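Local coordinates for protein glutaminase 1 (Escherichia coli, PDB 1U60) that catalyses the hydrolysis of L-glutamine to L-glutamate and ammonium, as a glutaminase of the beta-lactamase clan, at residues A[132-136]-A[190-195]; A[139-143]-A[195-199]. One frame throughout, in Å; residues are numbered along the deposited sequence.

Interaction 1: residues A[132-136]-A[190-195]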
# COMPACT_ATOMS: atom_id res chain seq x y z
N VAL A 132 -28.32 -18.48 -5.55
CA VAL A 132 -26.94 -18.93 -5.22
C VAL A 132 -26.21 -19.47 -6.45
O VAL A 132 -25.03 -19.22 -6.68
CB VAL A 132 -26.92 -19.94 -4.06
CG1 VAL A 132 -27.71 -21.20 -4.38
CG2 VAL A 132 -25.48 -20.30 -3.68
N GLU A 133 -26.92 -20.22 -7.30
CA GLU A 133 -26.25 -20.78 -8.47
C GLU A 133 -25.87 -19.73 -9.50
O GLU A 133 -24.83 -19.88 -10.13
CB GLU A 133 -27.07 -21.88 -9.13
CG GLU A 133 -27.29 -23.07 -8.18
CD GLU A 133 -25.98 -23.69 -7.65
OE1 GLU A 133 -25.00 -23.73 -8.45
OE2 GLU A 133 -25.96 -24.14 -6.46
N GLN A 134 -26.70 -18.70 -9.69
CA GLN A 134 -26.33 -17.59 -10.56
C GLN A 134 -25.12 -16.86 -9.97
O GLN A 134 -24.24 -16.47 -10.74
CB GLN A 134 -27.47 -16.61 -10.71
CG GLN A 134 -27.11 -15.44 -11.61
CD GLN A 134 -28.29 -14.55 -11.95
OE1 GLN A 134 -28.95 -14.05 -11.07
NE2 GLN A 134 -28.48 -14.28 -13.23
N ARG A 135 -25.10 -16.71 -8.65
CA ARG A 135 -23.97 -16.04 -7.99
C ARG A 135 -22.67 -16.78 -8.36
O ARG A 135 -21.69 -16.16 -8.75
CB ARG A 135 -24.17 -15.99 -6.49
CG ARG A 135 -23.11 -15.17 -5.72
CD ARG A 135 -23.37 -15.09 -4.20
NE ARG A 135 -24.66 -14.49 -3.98
CZ ARG A 135 -24.92 -13.20 -4.10
NH1 ARG A 135 -23.97 -12.28 -4.31
NH2 ARG A 135 -26.16 -12.81 -3.94
N TRP A 136 -22.72 -18.10 -8.32
CA TRP A 136 -21.54 -18.94 -8.61
C TRP A 136 -21.21 -18.83 -10.08
O TRP A 136 -20.08 -18.60 -10.44
CB TRP A 136 -21.76 -20.40 -8.14
CG TRP A 136 -20.75 -21.34 -8.72
CD1 TRP A 136 -20.99 -22.46 -9.53
CD2 TRP A 136 -19.34 -21.19 -8.67
NE1 TRP A 136 -19.79 -23.01 -9.90
CE2 TRP A 136 -18.76 -22.26 -9.40
CE3 TRP A 136 -18.48 -20.23 -8.08
CZ2 TRP A 136 -17.37 -22.40 -9.55
CZ3 TRP A 136 -17.12 -20.39 -8.23
CH2 TRP A 136 -16.57 -21.45 -8.95
N ASP A 190 -20.79 -20.59 0.97
CA ASP A 190 -20.72 -21.64 -0.02
C ASP A 190 -20.01 -21.11 -1.28
O ASP A 190 -19.09 -21.73 -1.76
CB ASP A 190 -22.15 -22.10 -0.31
CG ASP A 190 -22.29 -23.08 -1.47
OD1 ASP A 190 -21.30 -23.63 -2.04
OD2 ASP A 190 -23.43 -23.34 -1.90
N VAL A 191 -20.46 -20.00 -1.81
CA VAL A 191 -19.91 -19.54 -3.09
C VAL A 191 -18.46 -19.12 -2.93
O VAL A 191 -17.64 -19.39 -3.80
CB VAL A 191 -20.76 -18.47 -3.73
CG1 VAL A 191 -20.17 -17.99 -5.02
CG2 VAL A 191 -22.14 -19.08 -4.02
N TYR A 192 -18.16 -18.50 -1.80
CA TYR A 192 -16.78 -18.11 -1.51
C TYR A 192 -15.87 -19.37 -1.53
O TYR A 192 -14.78 -19.38 -2.10
CB TYR A 192 -16.65 -17.38 -0.15
CG TYR A 192 -15.19 -17.10 0.10
CD1 TYR A 192 -14.53 -16.17 -0.68
CD2 TYR A 192 -14.44 -17.87 1.00
CE1 TYR A 192 -13.21 -15.95 -0.54
CE2 TYR A 192 -13.07 -17.62 1.15
CZ TYR A 192 -12.48 -16.66 0.35
OH TYR A 192 -11.13 -16.42 0.37
N THR A 193 -16.35 -20.45 -0.92
CA THR A 193 -15.64 -21.73 -0.92
C THR A 193 -15.41 -22.28 -2.34
O THR A 193 -14.30 -22.68 -2.69
CB THR A 193 -16.40 -22.73 -0.06
OG1 THR A 193 -16.51 -22.18 1.26
CG2 THR A 193 -15.63 -24.01 0.09
N ARG A 194 -16.45 -22.23 -3.15
CA ARG A 194 -16.37 -22.63 -4.57
C ARG A 194 -15.34 -21.83 -5.32
O ARG A 194 -14.54 -22.40 -6.06
CB ARG A 194 -17.71 -22.49 -5.30
CG ARG A 194 -18.82 -23.37 -4.74
CD ARG A 194 -20.08 -23.30 -5.57
NE ARG A 194 -21.33 -23.54 -4.84
CZ ARG A 194 -22.54 -23.61 -5.43
NH1 ARG A 194 -22.65 -23.50 -6.74
NH2 ARG A 194 -23.62 -23.79 -4.72
N GLN A 195 -15.35 -20.50 -5.14
CA GLN A 195 -14.47 -19.64 -5.95
C GLN A 195 -13.00 -19.91 -5.66
O GLN A 195 -12.12 -19.73 -6.52
CB GLN A 195 -14.84 -18.18 -5.79
CG GLN A 195 -14.24 -17.51 -4.56
CD GLN A 195 -14.53 -16.05 -4.47
OE1 GLN A 195 -13.64 -15.24 -4.06
NE2 GLN A 195 -15.73 -15.68 -4.76
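The first turn of helix 132-147 packs against the last turns of helix 185-195. The axes of the two short segments come within 10.0 Å and cross at -28°. The contact buries 379 Å². Val-132 points at the other helix. Val-132 CG2 lies 3.6 Å from Val-191 CG2, an apolar contact. Glu-133 starts out pointing away, but chi1 and chi2 are both m, and the carboxylate curls back to Arg-194. The salt bridge is bidentate: Arg-194 NH1 to Glu-133 OE1 is 2.9 Å, and Arg-194 NH2 to Glu-133 OE2 is 2.9 Å. Arg-194 is also paired within its own helix. Arg-194 NE donates to Asp-190 OD1 at 2.8 Å, and Arg-194 NH2 donates to Asp-190 OD2 at 2.9 Å. The guanidinium thus sits between two carboxylates. Arg-135 gives only its aliphatic part here, with CG 4.1 Å from Val-191 CG1. Its polar end turns to Glu-187 and to the carbonyl of Ile-127. Trp-136 is the most covered residue of its segment, with 99 Å² buried. Trp-136 CA is 5.8 Å from Val-191 CA. Arg-194 CB sits over the six-membered ring of Trp-136, 3.7 Å from the ring centroid, in a CH-pi contact. Val-191 CG1 lies at the ring edge, 4.2 Å from Trp-136 CE3. The CA-to-CB bond of Tyr-192, a predicted substrate-binding residue, points away from this interface. The arrangement is a near-parallel helix pair in the helical part of the glutaminase fold, with an apolar strip bordered by a Glu-Arg-Asp salt-bridge network whose Glu-133 to Arg-194 bridge crosses between the helices.

Interaction 2: residues A[139-143]-A[195-199]; sequences ILHIQ and QCSTL
This is a buried contact between a helix and the turn that leads from a helix into a strand. It lies in the glutaminase fold, where helix 132-147 packs on the link between helix 185-195 and strand 198-200. That strand is the middle one of a small three-stranded antiparallel sheet, between strands 62-63 and 152-153. Residues 139-143 are regular helix, with Gln-143 N bonded to Ile-139 O at 3.1 Å. In the other segment, Gln-195 is still helical. Cys-196 and Ser-197 make the turn, with phi/psi of -78/-12° and -106/11°. Thr-198 then switches to an extended backbone, at -82/161°, and Leu-199 keeps it. The closest CA atoms, those of Leu-140 and Gln-195, are 6.9 Å apart, and 207 Å² is buried. Ile-139 points toward the turn, and its CG2 is 3.8 Å from Gln-195 CB. Leu-140 leaves sideways, but with chi1 t and chi2 p its CD1 comes to 4.1 Å from Thr-198 CG2. The side-chain amide of Gln-195 faces elsewhere and bonds through OE1 to Ser-68. Gln-143 makes the polar contacts across the interface. With chi1 m and chi2 t its chain is extended toward the turn, so one amide meets both ends of it. One bond to a backbone carbonyl and one to a side-chain hydroxyl tie the helix to the place where helix gives way to strand. Gln-143 NE2 donates to the backbone O of Gln-195 at 3.1 Å, with an angle of 150°. Thr-198, in chi1 p, donates from OG1 to Gln-143 OE1 at 2.8 Å.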
# COMPACT_ATOMS: atom_id res chain seq x y z
N ILE A 139 -19.41 -15.60 -11.04
CA ILE A 139 -18.01 -15.58 -10.52
C ILE A 139 -17.11 -16.52 -11.30
O ILE A 139 -16.03 -16.14 -11.71
CB ILE A 139 -18.00 -15.90 -9.03
CG1 ILE A 139 -18.53 -14.68 -8.24
CG2 ILE A 139 -16.59 -16.28 -8.54
CD1 ILE A 139 -18.91 -14.97 -6.79
N LEU A 140 -17.59 -17.75 -11.58
CA LEU A 140 -16.84 -18.70 -12.41
C LEU A 140 -16.55 -18.07 -13.78
O LEU A 140 -15.45 -18.17 -14.29
CB LEU A 140 -17.59 -20.02 -12.55
CG LEU A 140 -16.93 -21.05 -13.46
CD1 LEU A 140 -15.53 -21.40 -12.95
CD2 LEU A 140 -17.81 -22.30 -13.56
N HIS A 141 -17.54 -17.38 -14.35
CA HIS A 141 -17.40 -16.78 -15.67
C HIS A 141 -16.33 -15.69 -15.67
O HIS A 141 -15.51 -15.64 -16.56
CB HIS A 141 -18.75 -16.24 -16.13
CG HIS A 141 -18.75 -15.72 -17.52
ND1 HIS A 141 -18.67 -16.55 -18.62
CD2 HIS A 141 -18.78 -14.45 -17.99
CE1 HIS A 141 -18.69 -15.81 -19.71
NE2 HIS A 141 -18.74 -14.54 -19.36
N ILE A 142 -16.34 -14.82 -14.67
CA ILE A 142 -15.30 -13.79 -14.64
C ILE A 142 -13.90 -14.36 -14.45
O ILE A 142 -12.94 -13.86 -15.08
CB ILE A 142 -15.60 -12.64 -13.68
CG1 ILE A 142 -14.86 -11.41 -14.20
CG2 ILE A 142 -15.25 -12.96 -12.23
CD1 ILE A 142 -15.14 -10.16 -13.39
N GLN A 143 -13.76 -15.41 -13.64
CA GLN A 143 -12.45 -16.09 -13.53
C GLN A 143 -11.99 -16.60 -14.92
O GLN A 143 -10.87 -16.40 -15.31
CB GLN A 143 -12.48 -17.28 -12.54
CG GLN A 143 -12.73 -16.98 -11.11
CD GLN A 143 -12.54 -18.21 -10.23
OE1 GLN A 143 -12.09 -19.27 -10.70
NE2 GLN A 143 -12.91 -18.08 -8.97
N GLN A 195 -15.35 -20.50 -5.14
CA GLN A 195 -14.47 -19.64 -5.95
C GLN A 195 -13.00 -19.91 -5.66
O GLN A 195 -12.12 -19.73 -6.52
CB GLN A 195 -14.84 -18.18 -5.79
CG GLN A 195 -14.24 -17.51 -4.56
CD GLN A 195 -14.53 -16.05 -4.47
OE1 GLN A 195 -13.64 -15.24 -4.06
NE2 GLN A 195 -15.73 -15.68 -4.76
N CYS A 196 -12.72 -20.39 -4.44
CA CYS A 196 -11.39 -20.78 -4.03
C CYS A 196 -10.93 -22.15 -4.56
O CYS A 196 -9.74 -22.48 -4.49
CB CYS A 196 -11.30 -20.81 -2.51
SG CYS A 196 -11.30 -19.18 -1.74
N SER A 197 -11.88 -22.91 -5.10
CA SER A 197 -11.70 -24.31 -5.42
C SER A 197 -11.55 -24.58 -6.91
O SER A 197 -11.54 -25.72 -7.30
CB SER A 197 -12.85 -25.16 -4.81
OG SER A 197 -12.90 -25.02 -3.39
N THR A 198 -11.38 -23.56 -7.73
CA THR A 198 -11.02 -23.77 -9.14
C THR A 198 -9.51 -24.00 -9.28
O THR A 198 -8.74 -23.67 -8.37
CB THR A 198 -11.47 -22.56 -9.95
OG1 THR A 198 -10.82 -21.40 -9.43
CG2 THR A 198 -12.97 -22.34 -9.86
N LEU A 199 -9.12 -24.57 -10.41
CA LEU A 199 -7.73 -24.84 -10.72
C LEU A 199 -7.26 -24.03 -11.92
O LEU A 199 -8.00 -23.86 -12.89
CB LEU A 199 -7.56 -26.31 -11.06
CG LEU A 199 -8.03 -27.35 -10.02
CD1 LEU A 199 -7.62 -28.75 -10.45
CD2 LEU A 199 -7.45 -27.09 -8.65

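Overall arrangement
Interactions 1 and 2 are neighbours, with centres about 9 Å apart, on the same side of the chain's centre. Both use helix 132-147: interaction 1 its first turn, interaction 2 a part further on. Their second segments are also consecutive, as helix 185-195 runs into strand 198-200, and Gln-195 belongs to both contacts. Along the chain the order is 132-136, 139-143, 190-195, 195-199, so the segments alternate. The contacts touch directly: Val-191 CG1 is 3.7 Å from Ile-139 CD1, and Trp-136 CH2 is 3.8 Å from Thr-198 CG2. Together they form one continuous interface, which joins helix packing to the small sheet near the predicted substrate-binding residues Tyr-192 and Ser-66.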